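Local coordinates for protein PKS (Streptomyces albus, PDB 4OQJ) that probably catalyses the decarboxylative condensation of acyl units bound to acyl carrier proteins, as a ketosynthase of oxazolomycin biosynthesis, at residues 217-223 and 256-262; 115-120 and 693-699; 41-45 and 386-392; 123-127 and 179-183. All coordinates share one frame; numbering follows the deposited sequence.

Contact 1: residues 217-223 and 256-262; sequences AGAAHIQ and IGNGVGA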
loop_
_atom_site.group_PDB
_atom_site.type_symbol
_atom_site.label_atom_id
_atom_site.label_comp_id
_atom_site.label_asym_id
_atom_site.label_seq_id
_atom_site.Cartn_x
_atom_site.Cartn_y
_atom_site.Cartn_z
ATOM N N ALA A 217 7.797 4.650 -7.595
ATOM C CA ALA A 217 6.874 3.532 -7.691
ATOM C C ALA A 217 7.496 2.511 -8.614
ATOM O O ALA A 217 8.008 2.860 -9.677
ATOM C CB ALA A 217 5.510 3.980 -8.211
ATOM N N GLY A 218 7.459 1.243 -8.231
ATOM C CA GLY A 218 8.095 0.231 -9.048
ATOM C C GLY A 218 7.887 -1.177 -8.541
ATOM O O GLY A 218 7.176 -1.400 -7.574
ATOM N N ALA A 219 8.519 -2.134 -9.204
ATOM C CA ALA A 219 8.326 -3.526 -8.881
ATOM C C ALA A 219 9.423 -4.343 -9.520
ATOM O O ALA A 219 10.026 -3.909 -10.502
ATOM C CB ALA A 219 6.966 -3.992 -9.346
ATOM N N ALA A 220 9.693 -5.517 -8.954
ATOM C CA ALA A 220 10.675 -6.458 -9.520
ATOM C C ALA A 220 10.096 -7.847 -9.474
ATOM O O ALA A 220 9.471 -8.211 -8.496
ATOM C CB ALA A 220 11.972 -6.428 -8.745
ATOM N N HIS A 221 10.311 -8.625 -10.519
ATOM C CA HIS A 221 9.934 -10.040 -10.510
ATOM C C HIS A 221 11.072 -10.830 -11.125
ATOM O O HIS A 221 11.384 -10.667 -12.311
ATOM C CB HIS A 221 8.653 -10.311 -11.287
ATOM C CG HIS A 221 8.373 -11.767 -11.484
ATOM N ND1 HIS A 221 8.642 -12.426 -12.666
ATOM C CD2 HIS A 221 7.867 -12.700 -10.642
ATOM C CE1 HIS A 221 8.307 -13.701 -12.543
ATOM N NE2 HIS A 221 7.832 -13.891 -11.326
ATOM N N ILE A 222 11.717 -11.656 -10.317
ATOM C CA ILE A 222 12.836 -12.463 -10.808
ATOM C C ILE A 222 12.748 -13.848 -10.229
ATOM O O ILE A 222 12.814 -14.023 -9.009
ATOM C CB ILE A 222 14.200 -11.871 -10.438
ATOM C CG1 ILE A 222 14.313 -10.431 -10.922
ATOM C CG2 ILE A 222 15.306 -12.714 -11.067
ATOM C CD1 ILE A 222 15.491 -9.700 -10.356
ATOM N N GLN A 223 12.587 -14.834 -11.101
ATOM C CA GLN A 223 12.572 -16.227 -10.674
ATOM C C GLN A 223 13.985 -16.687 -10.380
ATOM O O GLN A 223 14.899 -16.449 -11.173
ATOM C CB GLN A 223 11.965 -17.114 -11.744
ATOM C CG GLN A 223 10.584 -16.722 -12.175
ATOM C CD GLN A 223 10.166 -17.485 -13.410
ATOM O OE1 GLN A 223 10.882 -17.504 -14.416
ATOM N NE2 GLN A 223 9.022 -18.149 -13.332
ATOM N N ILE A 256 6.134 -16.317 -18.733
ATOM C CA ILE A 256 6.524 -15.574 -17.582
ATOM C C ILE A 256 7.858 -14.928 -17.839
ATOM O O ILE A 256 8.698 -15.532 -18.409
ATOM C CB ILE A 256 6.523 -16.433 -16.324
ATOM C CG1 ILE A 256 6.139 -15.564 -15.154
ATOM C CG2 ILE A 256 7.809 -17.208 -16.147
ATOM C CD1 ILE A 256 4.734 -15.093 -15.335
ATOM N N GLY A 257 8.018 -13.698 -17.463
ATOM C CA GLY A 257 9.290 -13.029 -17.659
ATOM C C GLY A 257 9.889 -12.498 -16.383
ATOM O O GLY A 257 9.269 -12.523 -15.304
ATOM N N ASN A 258 11.098 -11.973 -16.518
ATOM C CA ASN A 258 11.842 -11.472 -15.380
ATOM C C ASN A 258 12.264 -10.050 -15.631
ATOM O O ASN A 258 12.735 -9.729 -16.718
ATOM C CB ASN A 258 13.049 -12.376 -15.122
ATOM C CG ASN A 258 12.637 -13.806 -14.843
ATOM O OD1 ASN A 258 12.491 -14.212 -13.696
ATOM N ND2 ASN A 258 12.429 -14.566 -15.886
ATOM N N GLY A 259 12.081 -9.183 -14.642
ATOM C CA GLY A 259 12.485 -7.808 -14.822
ATOM C C GLY A 259 12.118 -6.892 -13.688
ATOM O O GLY A 259 11.505 -7.309 -12.699
ATOM N N VAL A 260 12.500 -5.629 -13.834
ATOM C CA VAL A 260 12.358 -4.651 -12.764
ATOM C C VAL A 260 12.232 -3.295 -13.400
ATOM O O VAL A 260 12.871 -3.027 -14.420
ATOM C CB VAL A 260 13.559 -4.680 -11.782
ATOM C CG1 VAL A 260 14.880 -4.460 -12.524
ATOM C CG2 VAL A 260 13.419 -3.631 -10.703
ATOM N N GLY A 261 11.411 -2.436 -12.801
ATOM C CA GLY A 261 11.219 -1.097 -13.319
ATOM C C GLY A 261 10.802 -0.152 -12.215
ATOM O O GLY A 261 10.264 -0.570 -11.190
ATOM N N ALA A 262 11.061 1.128 -12.432
ATOM C CA ALA A 262 10.670 2.175 -11.497
ATOM C C ALA A 262 10.451 3.505 -12.214
ATOM O O ALA A 262 11.101 3.811 -13.227
ATOM C CB ALA A 262 11.723 2.328 -10.402
HETATM O O HOH W 1 11.963 -17.752 -16.560
#
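An antiparallel strand pair deep in the large mixed sheet joins Ala219 and His221, on strand 214-221, to Gly261 and Gly259, at the start of strand 259-267. The axes run 4.8 Å apart, and both hydrogen-bonded pairs make two bonds; in one of them, His221 N reaches Gly259 O at 2.8 Å. Between them, at the non-hydrogen-bonded pair, the methyl Ala220 CB rests against Val260 CG2 at 3.7 Å, on the face packed by Phe110 and Cys113 of helix 105-121. Ala217 and Ala219 look the other way, onto helix 195-209. This is the pairing of strand 214-221 with strand 259-267 in the 3-2-4-5-1 strand order of the thiolase fold, 259-267 being antiparallel to both its neighbours. Where the regular pairing ends, side chains take over. The imidazole of His221, its CG anti to the backbone N (chi1 170°), swings back so that ND1 gives its hydrogen to Gly257 O, 2.7 Å away and in the ring plane, although the bond is bent. Asn258 replaces a backbone carbonyl with its own amide oxygen: OD1 accepts a nearly straight bond from Gln223 N at 2.7 Å, while its ND2 is held by Gln80 O.

Contact 2: residues 115-120 and 693-699; sequences YEALER and PLPTYPF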
loop_
_atom_site.group_PDB
_atom_site.type_symbol
_atom_site.label_atom_id
_atom_site.label_comp_id
_atom_site.label_asym_id
_atom_site.label_seq_id
_atom_site.Cartn_x
_atom_site.Cartn_y
_atom_site.Cartn_z
ATOM N N TYR A 115 17.930 3.523 -7.727
ATOM C CA TYR A 115 19.085 4.402 -7.812
ATOM C C TYR A 115 19.165 4.998 -9.220
ATOM O O TYR A 115 19.306 6.204 -9.373
ATOM C CB TYR A 115 20.351 3.621 -7.454
ATOM C CG TYR A 115 21.646 4.412 -7.298
ATOM C CD1 TYR A 115 22.298 4.962 -8.394
ATOM C CD2 TYR A 115 22.252 4.538 -6.052
ATOM C CE1 TYR A 115 23.506 5.655 -8.245
ATOM C CE2 TYR A 115 23.444 5.212 -5.889
ATOM C CZ TYR A 115 24.070 5.771 -6.983
ATOM O OH TYR A 115 25.260 6.438 -6.805
ATOM N N GLU A 116 19.054 4.148 -10.239
ATOM C CA GLU A 116 19.103 4.599 -11.628
ATOM C C GLU A 116 17.977 5.566 -11.944
ATOM O O GLU A 116 18.193 6.536 -12.666
ATOM C CB GLU A 116 19.023 3.417 -12.601
ATOM C CG GLU A 116 20.294 2.584 -12.719
ATOM C CD GLU A 116 20.075 1.285 -13.523
ATOM O OE1 GLU A 116 18.904 0.866 -13.670
ATOM O OE2 GLU A 116 21.073 0.684 -14.000
ATOM N N ALA A 117 16.772 5.297 -11.430
ATOM C CA ALA A 117 15.624 6.154 -11.730
ATOM C C ALA A 117 15.823 7.558 -11.163
ATOM O O ALA A 117 15.499 8.555 -11.820
ATOM C CB ALA A 117 14.336 5.547 -11.199
ATOM N N LEU A 118 16.355 7.638 -9.950
ATOM C CA LEU A 118 16.624 8.929 -9.313
ATOM C C LEU A 118 17.767 9.647 -10.030
ATOM O O LEU A 118 17.708 10.853 -10.253
ATOM C CB LEU A 118 16.947 8.743 -7.833
ATOM C CG LEU A 118 15.708 8.457 -6.982
ATOM C CD1 LEU A 118 16.079 7.793 -5.685
ATOM C CD2 LEU A 118 14.970 9.760 -6.733
ATOM N N GLU A 119 18.796 8.904 -10.415
ATOM C CA GLU A 119 19.844 9.460 -11.254
ATOM C C GLU A 119 19.302 10.061 -12.552
ATOM O O GLU A 119 19.690 11.149 -12.936
ATOM C CB GLU A 119 20.877 8.394 -11.588
ATOM C CG GLU A 119 21.976 8.258 -10.570
ATOM C CD GLU A 119 23.076 7.358 -11.087
ATOM O OE1 GLU A 119 22.735 6.286 -11.648
ATOM O OE2 GLU A 119 24.266 7.723 -10.942
ATOM N N ARG A 120 18.429 9.342 -13.249
ATOM C CA ARG A 120 17.911 9.859 -14.505
ATOM C C ARG A 120 17.044 11.083 -14.249
ATOM O O ARG A 120 17.044 12.014 -15.055
ATOM C CB ARG A 120 17.127 8.773 -15.258
ATOM C CG ARG A 120 16.523 9.231 -16.559
ATOM C CD ARG A 120 16.211 8.050 -17.463
ATOM N NE ARG A 120 17.422 7.380 -17.951
ATOM C CZ ARG A 120 17.939 6.257 -17.448
ATOM N NH1 ARG A 120 19.040 5.734 -17.983
ATOM N NH2 ARG A 120 17.363 5.634 -16.428
ATOM N N PRO A 693 18.257 13.800 -18.477
ATOM C CA PRO A 693 18.752 12.418 -18.461
ATOM C C PRO A 693 20.198 12.285 -18.922
ATOM O O PRO A 693 20.527 12.717 -20.021
ATOM C CB PRO A 693 17.808 11.694 -19.436
ATOM C CG PRO A 693 16.601 12.534 -19.504
ATOM C CD PRO A 693 17.077 13.944 -19.347
ATOM N N LEU A 694 21.046 11.698 -18.082
ATOM C CA LEU A 694 22.425 11.390 -18.448
ATOM C C LEU A 694 22.666 9.933 -18.078
ATOM O O LEU A 694 21.829 9.340 -17.405
ATOM C CB LEU A 694 23.403 12.303 -17.723
ATOM C CG LEU A 694 23.269 13.794 -18.022
ATOM C CD1 LEU A 694 24.089 14.594 -17.045
ATOM C CD2 LEU A 694 23.716 14.090 -19.438
ATOM N N PRO A 695 23.792 9.343 -18.516
ATOM C CA PRO A 695 23.964 7.921 -18.195
ATOM C C PRO A 695 23.976 7.681 -16.694
ATOM O O PRO A 695 24.314 8.591 -15.940
ATOM C CB PRO A 695 25.312 7.572 -18.822
ATOM C CG PRO A 695 25.454 8.563 -19.972
ATOM C CD PRO A 695 24.829 9.834 -19.452
ATOM N N THR A 696 23.595 6.473 -16.293
ATOM C CA THR A 696 23.442 6.118 -14.887
ATOM C C THR A 696 24.659 5.318 -14.428
ATOM O O THR A 696 25.522 4.978 -15.241
ATOM C CB THR A 696 22.121 5.350 -14.671
ATOM O OG1 THR A 696 22.006 4.250 -15.600
ATOM C CG2 THR A 696 20.968 6.290 -14.909
ATOM N N TYR A 697 24.751 5.068 -13.127
ATOM C CA TYR A 697 25.958 4.534 -12.509
ATOM C C TYR A 697 26.365 3.160 -13.070
ATOM O O TYR A 697 25.508 2.296 -13.294
ATOM C CB TYR A 697 25.763 4.430 -10.988
ATOM C CG TYR A 697 27.057 4.149 -10.250
ATOM C CD1 TYR A 697 27.883 5.189 -9.843
ATOM C CD2 TYR A 697 27.468 2.846 -9.989
ATOM C CE1 TYR A 697 29.076 4.943 -9.184
ATOM C CE2 TYR A 697 28.665 2.588 -9.319
ATOM C CZ TYR A 697 29.467 3.650 -8.923
ATOM O OH TYR A 697 30.669 3.421 -8.269
ATOM N N PRO A 698 27.679 2.954 -13.314
ATOM C CA PRO A 698 28.141 1.652 -13.818
ATOM C C PRO A 698 28.384 0.664 -12.672
ATOM O O PRO A 698 29.524 0.398 -12.284
ATOM C CB PRO A 698 29.431 2.003 -14.550
ATOM C CG PRO A 698 29.964 3.180 -13.808
ATOM C CD PRO A 698 28.754 3.964 -13.344
ATOM N N PHE A 699 27.294 0.125 -12.135
ATOM C CA PHE A 699 27.355 -0.772 -10.994
ATOM C C PHE A 699 28.345 -1.891 -11.238
ATOM O O PHE A 699 28.369 -2.466 -12.317
ATOM C CB PHE A 699 25.978 -1.366 -10.708
ATOM C CG PHE A 699 24.930 -0.340 -10.408
ATOM C CD1 PHE A 699 24.885 0.285 -9.172
ATOM C CD2 PHE A 699 23.995 0.003 -11.368
ATOM C CE1 PHE A 699 23.898 1.226 -8.887
ATOM C CE2 PHE A 699 23.027 0.946 -11.099
ATOM C CZ PHE A 699 22.974 1.557 -9.871
HETATM O O HOH W 2 23.326 2.003 -14.647
HETATM O O HOH W 3 20.471 12.292 -15.406
HETATM O O HOH W 4 19.416 3.625 -16.584
HETATM O O HOH W 5 20.111 7.974 -18.890
#
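The contact belongs to the segment after helix 680-684 that packs back on the ketosynthase, where Thr696, Tyr697 and Phe699 lie along one side of Glu116, Glu119 and Arg120 on helix 105-121. One direct hydrogen bond joins the two: Tyr697 N donates to the syn lone pair of Glu119 OE1 at 2.8 Å. Next to it, Phe699 turns its edge to the face of Tyr115 in an offset T-shaped pair, with ring centroids 5.5 Å apart and planes at 75°. The neighbouring rim atom of the Phe699 ring, CE2, meets Glu116, whose OE2 sits near the ring plane 3.5 Å away; that carboxylate is also salt-bridged to Arg31. Thr696 splits its two branches. With OG1 between the backbone N and the carbonyl carbon (chi1 51°), the hydroxyl faces solvent molecules, while the methyl CG2 lies over one face of the Arg120 guanidinium, 3.7 Å from NH1. One water accepts from OG1 and donates to Glu116 OE2 and Tyr697 O; another donates to OG1 at 2.8 Å and accepts from Arg120 NH1. The guanidinium is further fixed by Leu28 O, and the hydroxyl of Tyr697 by Asn472 N. The LPTYPF sequence and its path over helix 105-121 are consistent with the post-acyltransferase linker of modular polyketide synthases, here probably retained in an AT-less enzyme.

Contact 3: residues 41-45 and 386-392; sequences FWKVL and LMLRHRT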
loop_
_atom_site.group_PDB
_atom_site.type_symbol
_atom_site.label_atom_id
_atom_site.label_comp_id
_atom_site.label_asym_id
_atom_site.label_seq_id
_atom_site.Cartn_x
_atom_site.Cartn_y
_atom_site.Cartn_z
ATOM N N PHE A 41 15.414 -0.284 -24.241
ATOM C CA PHE A 41 14.027 -0.762 -24.244
ATOM C C PHE A 41 13.287 -0.124 -25.418
ATOM O O PHE A 41 12.513 -0.779 -26.108
ATOM C CB PHE A 41 13.339 -0.437 -22.906
ATOM C CG PHE A 41 11.951 -1.023 -22.752
ATOM C CD1 PHE A 41 11.641 -2.301 -23.230
ATOM C CD2 PHE A 41 10.966 -0.316 -22.077
ATOM C CE1 PHE A 41 10.363 -2.842 -23.070
ATOM C CE2 PHE A 41 9.683 -0.860 -21.897
ATOM C CZ PHE A 41 9.390 -2.127 -22.397
ATOM N N TRP A 42 13.540 1.158 -25.655
ATOM C CA TRP A 42 12.911 1.832 -26.768
ATOM C C TRP A 42 13.354 1.197 -28.074
ATOM O O TRP A 42 12.595 1.168 -29.042
ATOM C CB TRP A 42 13.238 3.318 -26.778
ATOM C CG TRP A 42 12.656 3.987 -27.967
ATOM C CD1 TRP A 42 13.327 4.612 -28.968
ATOM C CD2 TRP A 42 11.262 4.075 -28.296
ATOM N NE1 TRP A 42 12.439 5.094 -29.900
ATOM C CE2 TRP A 42 11.166 4.780 -29.508
ATOM C CE3 TRP A 42 10.087 3.636 -27.668
ATOM C CZ2 TRP A 42 9.940 5.056 -30.117
ATOM C CZ3 TRP A 42 8.875 3.911 -28.266
ATOM C CH2 TRP A 42 8.810 4.610 -29.496
ATOM N N LYS A 43 14.576 0.675 -28.099
ATOM C CA LYS A 43 15.063 0.010 -29.303
ATOM C C LYS A 43 14.328 -1.307 -29.530
ATOM O O LYS A 43 13.949 -1.612 -30.652
ATOM C CB LYS A 43 16.570 -0.216 -29.226
ATOM C CG LYS A 43 17.379 1.064 -29.357
ATOM N N VAL A 44 14.102 -2.074 -28.465
ATOM C CA VAL A 44 13.310 -3.300 -28.558
ATOM C C VAL A 44 11.929 -2.979 -29.115
ATOM O O VAL A 44 11.416 -3.699 -29.968
ATOM C CB VAL A 44 13.169 -4.006 -27.170
ATOM C CG1 VAL A 44 12.081 -5.085 -27.198
ATOM C CG2 VAL A 44 14.504 -4.624 -26.749
ATOM N N LEU A 45 11.335 -1.895 -28.622
ATOM C CA LEU A 45 9.951 -1.550 -28.939
ATOM C C LEU A 45 9.799 -1.014 -30.362
ATOM O O LEU A 45 8.954 -1.487 -31.128
ATOM C CB LEU A 45 9.435 -0.505 -27.952
ATOM C CG LEU A 45 9.262 -0.955 -26.503
ATOM C CD1 LEU A 45 9.042 0.254 -25.609
ATOM C CD2 LEU A 45 8.101 -1.923 -26.410
ATOM N N LEU A 386 7.495 5.996 -23.159
ATOM C CA LEU A 386 8.478 6.199 -24.225
ATOM C C LEU A 386 7.804 6.527 -25.560
ATOM O O LEU A 386 8.278 7.391 -26.305
ATOM C CB LEU A 386 9.370 4.964 -24.370
ATOM C CG LEU A 386 10.291 4.724 -23.160
ATOM C CD1 LEU A 386 10.929 3.348 -23.216
ATOM C CD2 LEU A 386 11.382 5.795 -23.090
HETATM N N MSE A 387 6.709 5.840 -25.864
HETATM C CA MSE A 387 5.944 6.106 -27.081
HETATM C C MSE A 387 5.501 7.556 -27.124
HETATM O O MSE A 387 5.577 8.201 -28.170
HETATM C CB MSE A 387 4.699 5.206 -27.166
HETATM C CG MSE A 387 4.972 3.750 -27.416
HETATM SE SE MSE A 387 3.322 2.710 -27.146
HETATM C CE MSE A 387 2.236 3.474 -28.553
ATOM N N LEU A 388 5.000 8.043 -25.983
ATOM C CA LEU A 388 4.465 9.396 -25.867
ATOM C C LEU A 388 5.566 10.439 -25.987
ATOM O O LEU A 388 5.394 11.463 -26.647
ATOM C CB LEU A 388 3.732 9.579 -24.533
ATOM C CG LEU A 388 2.328 8.981 -24.411
ATOM C CD1 LEU A 388 1.899 8.928 -22.940
ATOM C CD2 LEU A 388 1.342 9.796 -25.222
ATOM N N ARG A 389 6.694 10.182 -25.325
ATOM C CA ARG A 389 7.816 11.103 -25.373
ATOM C C ARG A 389 8.374 11.167 -26.790
ATOM O O ARG A 389 8.779 12.230 -27.241
ATOM C CB ARG A 389 8.922 10.705 -24.382
ATOM C CG ARG A 389 9.864 11.870 -24.093
ATOM C CD ARG A 389 11.093 11.538 -23.240
ATOM N NE ARG A 389 11.813 12.781 -22.930
ATOM C CZ ARG A 389 13.117 12.881 -22.678
ATOM N NH1 ARG A 389 13.896 11.806 -22.680
ATOM N NH2 ARG A 389 13.649 14.078 -22.425
ATOM N N HIS A 390 8.390 10.034 -27.487
ATOM C CA HIS A 390 8.891 9.977 -28.856
ATOM C C HIS A 390 7.822 10.314 -29.909
ATOM O O HIS A 390 8.137 10.382 -31.093
ATOM C CB HIS A 390 9.457 8.580 -29.162
ATOM C CG HIS A 390 10.813 8.327 -28.587
ATOM N ND1 HIS A 390 11.013 7.609 -27.429
ATOM C CD2 HIS A 390 12.046 8.685 -29.021
ATOM C CE1 HIS A 390 12.304 7.552 -27.161
ATOM N NE2 HIS A 390 12.954 8.196 -28.115
ATOM N N ARG A 391 6.571 10.498 -29.486
ATOM C CA ARG A 391 5.436 10.694 -30.410
ATOM C C ARG A 391 5.479 9.665 -31.531
ATOM O O ARG A 391 5.364 9.975 -32.731
ATOM C CB ARG A 391 5.424 12.126 -30.960
ATOM C CG ARG A 391 4.856 13.139 -29.954
ATOM C CD ARG A 391 5.793 14.313 -29.673
ATOM N NE ARG A 391 5.657 15.394 -30.656
ATOM C CZ ARG A 391 4.944 16.510 -30.483
ATOM N NH1 ARG A 391 4.274 16.734 -29.355
ATOM N NH2 ARG A 391 4.903 17.418 -31.450
ATOM N N THR A 392 5.639 8.421 -31.106
ATOM C CA THR A 392 5.824 7.301 -32.004
ATOM C C THR A 392 5.047 6.079 -31.518
ATOM O O THR A 392 5.206 5.641 -30.372
ATOM C CB THR A 392 7.316 6.961 -32.117
ATOM O OG1 THR A 392 8.027 8.108 -32.616
ATOM C CG2 THR A 392 7.536 5.775 -33.024
#
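The indole of Trp42 is the bump of this contact: it projects from helix 38-46 into a hollow shaped by Leu386, Met387, His390 and Thr392. Its five-membered ring lies flat on the imidazole of His390, centroids 3.7 Å apart and planes only 2° from parallel. The benzo ring reaches further in. Its CE3 touches Leu386 CB at 3.6 Å, CZ3 comes against the backbone of Met387, a selenomethionine, and Thr392 CB closes the edge 3.8 Å from CZ2. With CG anti to the backbone N (chi1 177°), the indole spans the gap between helix axes 11.4 Å apart; the helices cross at -87°. It joins a helix of the N-terminal half of the ketosynthase to the end of helix 376-390 in its C-terminal half, ended by a Schellman motif with Arg391 as the positive-phi C-prime residue. The stacked imidazole is steadied from within this turn: ND1 donates to Leu386 O at 3.0 Å from above the carbonyl plane, while His390 N reaches the same oxygen from the opposite face. Leu386 also makes a smaller bump, its CD1 lodging beside Phe41 CD2 at 3.8 Å and, more loosely, against Leu45 CD1.

Contact 4: residues 123-127 and 179-183; sequences YDPQR and KLNLC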
loop_
_atom_site.group_PDB
_atom_site.type_symbol
_atom_site.label_atom_id
_atom_site.label_comp_id
_atom_site.label_asym_id
_atom_site.label_seq_id
_atom_site.Cartn_x
_atom_site.Cartn_y
_atom_site.Cartn_z
ATOM N N TYR A 123 18.106 13.737 -9.242
ATOM C CA TYR A 123 18.051 14.013 -7.802
ATOM C C TYR A 123 18.892 13.035 -6.982
ATOM O O TYR A 123 18.752 11.820 -7.102
ATOM C CB TYR A 123 16.599 13.995 -7.301
ATOM C CG TYR A 123 15.846 15.236 -7.712
ATOM C CD1 TYR A 123 15.169 15.298 -8.938
ATOM C CD2 TYR A 123 15.853 16.364 -6.909
ATOM C CE1 TYR A 123 14.506 16.447 -9.328
ATOM C CE2 TYR A 123 15.210 17.523 -7.298
ATOM C CZ TYR A 123 14.534 17.557 -8.500
ATOM O OH TYR A 123 13.899 18.714 -8.864
ATOM N N ASP A 124 19.797 13.597 -6.189
ATOM C CA ASP A 124 20.572 12.863 -5.193
ATOM C C ASP A 124 19.867 13.010 -3.839
ATOM O O ASP A 124 19.931 14.072 -3.210
ATOM C CB ASP A 124 22.010 13.402 -5.125
ATOM C CG ASP A 124 22.830 12.774 -4.012
ATOM O OD1 ASP A 124 22.362 11.769 -3.410
ATOM O OD2 ASP A 124 23.952 13.286 -3.744
ATOM N N PRO A 125 19.177 11.958 -3.383
ATOM C CA PRO A 125 18.428 12.138 -2.133
ATOM C C PRO A 125 19.299 12.291 -0.888
ATOM O O PRO A 125 18.767 12.590 0.186
ATOM C CB PRO A 125 17.588 10.856 -2.026
ATOM C CG PRO A 125 17.707 10.162 -3.331
ATOM C CD PRO A 125 18.990 10.614 -3.956
ATOM N N GLN A 126 20.613 12.101 -1.003
ATOM C CA GLN A 126 21.479 12.336 0.148
ATOM C C GLN A 126 21.637 13.829 0.415
ATOM O O GLN A 126 22.167 14.225 1.450
ATOM C CB GLN A 126 22.856 11.697 -0.047
ATOM C CG GLN A 126 22.808 10.193 -0.180
ATOM C CD GLN A 126 24.193 9.574 -0.184
ATOM O OE1 GLN A 126 25.162 10.181 -0.648
ATOM N NE2 GLN A 126 24.297 8.364 0.359
ATOM N N ARG A 127 21.188 14.658 -0.516
ATOM C CA ARG A 127 21.257 16.112 -0.342
ATOM C C ARG A 127 19.871 16.710 -0.569
ATOM O O ARG A 127 18.994 16.045 -1.117
ATOM C CB ARG A 127 22.272 16.721 -1.304
ATOM C CG ARG A 127 23.734 16.352 -1.013
ATOM C CD ARG A 127 24.670 16.934 -2.100
ATOM N NE ARG A 127 24.681 16.106 -3.312
ATOM C CZ ARG A 127 25.131 16.511 -4.497
ATOM N NH1 ARG A 127 25.594 17.743 -4.659
ATOM N NH2 ARG A 127 25.115 15.681 -5.527
ATOM N N LYS A 179 18.894 2.825 2.199
ATOM C CA LYS A 179 20.148 2.891 1.461
ATOM C C LYS A 179 20.224 4.084 0.524
ATOM O O LYS A 179 21.324 4.511 0.185
ATOM C CB LYS A 179 20.355 1.607 0.671
ATOM C CG LYS A 179 20.667 0.404 1.530
ATOM C CD LYS A 179 21.999 0.559 2.232
ATOM C CE LYS A 179 22.323 -0.684 3.022
ATOM N NZ LYS A 179 23.645 -0.559 3.675
ATOM N N LEU A 180 19.072 4.610 0.093
ATOM C CA LEU A 180 19.037 5.786 -0.789
ATOM C C LEU A 180 18.695 7.103 -0.068
ATOM O O LEU A 180 18.817 8.169 -0.655
ATOM C CB LEU A 180 18.035 5.574 -1.922
ATOM C CG LEU A 180 18.266 4.360 -2.834
ATOM C CD1 LEU A 180 17.392 4.464 -4.076
ATOM C CD2 LEU A 180 19.727 4.231 -3.225
ATOM N N ASN A 181 18.270 7.009 1.193
ATOM C CA ASN A 181 17.783 8.141 2.021
ATOM C C ASN A 181 16.436 8.711 1.570
ATOM O O ASN A 181 16.309 9.901 1.277
ATOM C CB ASN A 181 18.796 9.289 2.086
ATOM C CG ASN A 181 18.491 10.258 3.233
ATOM O OD1 ASN A 181 18.117 9.836 4.328
ATOM N ND2 ASN A 181 18.636 11.556 2.985
ATOM N N LEU A 182 15.416 7.863 1.560
ATOM C CA LEU A 182 14.061 8.278 1.215
ATOM C C LEU A 182 13.302 8.362 2.531
ATOM O O LEU A 182 13.191 7.355 3.236
ATOM C CB LEU A 182 13.415 7.279 0.247
ATOM C CG LEU A 182 14.275 6.840 -0.932
ATOM C CD1 LEU A 182 13.499 5.939 -1.860
ATOM C CD2 LEU A 182 14.826 8.054 -1.692
ATOM N N CYS A 183 12.816 9.553 2.880
ATOM C CA CYS A 183 12.190 9.796 4.178
ATOM C C CYS A 183 10.672 9.938 4.109
ATOM O O CYS A 183 10.018 10.179 5.130
ATOM C CB CYS A 183 12.788 11.048 4.808
ATOM S SG CYS A 183 14.559 10.881 5.056
HETATM O O HOH W 6 15.954 12.948 0.555
HETATM O O HOH W 7 22.031 7.029 1.689
#
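The carboxamide of Asn181 has Pro125 O at one edge, 15° out of its plane, where ND2 donates a hydrogen bond at 3.0 Å. At its other polar atom, OD1 accepts from Ser292 N of the second subunit, so both ends of the amide are engaged and its rotation is probably fixed. The second flat group, the guanidinium of Arg127, holds Asp124 OD2 at its edge, 2° from its plane: NE and NH2 approach side-on and both grip that one oxygen, NE at 2.9 Å in a salt bridge. Asp124 OD1 takes the backbone N of Gln126, met from above the carboxylate plane, which makes an Asx turn at the head of the type I turn 124-127. The turn presents Pro125 to the end of helix 171-180. There Leu180 O lies 3.3 Å from Pro125 CB, and the pyrrolidine ring runs side by side with Leu182, CG to CD2 3.9 Å. Asn181, the positive-phi residue after the helix, carries its CG anti to the backbone N (chi1 -164°), which brings the amide across to the turn. A water bridges the outer part, accepting from Gln126 NE2 at 2.9 Å and donating to Lys179 O. Ser292 and Lys294 contribute to a potassium site, and the side chain of Asn181 is about 8 Å from a bound potassium ion. With ND2 on Pro125 O and OD1 on Ser292 N of the second subunit, the amide links the turn to the subunit interface and probably helps to place a residue that contributes to a potassium site.

Overall arrangement
Helix 105-121 ties three of the contacts together. Its residues 115-120 carry contact 2, its Ala117 CB packs on Ala262 O of contact 1 at 4.2 Å, and the chain leaving it enters contact 4, where Leu118 O and Tyr123 N, 3.1 Å apart, probably hydrogen-bond. Contacts 2 and 4 are the nearest pair, with centres 13 Å apart, and share packing of Tyr115 and Leu118 on Leu180. Contact 3 touches this group through Pro693 CG and Arg389 NH1, 4.2 Å apart, but lies about 29 Å, centre to centre, from contact 4. Bound potassium lies about 8 Å from the side chain of Asn181 and about 14 Å from that of Tyr115.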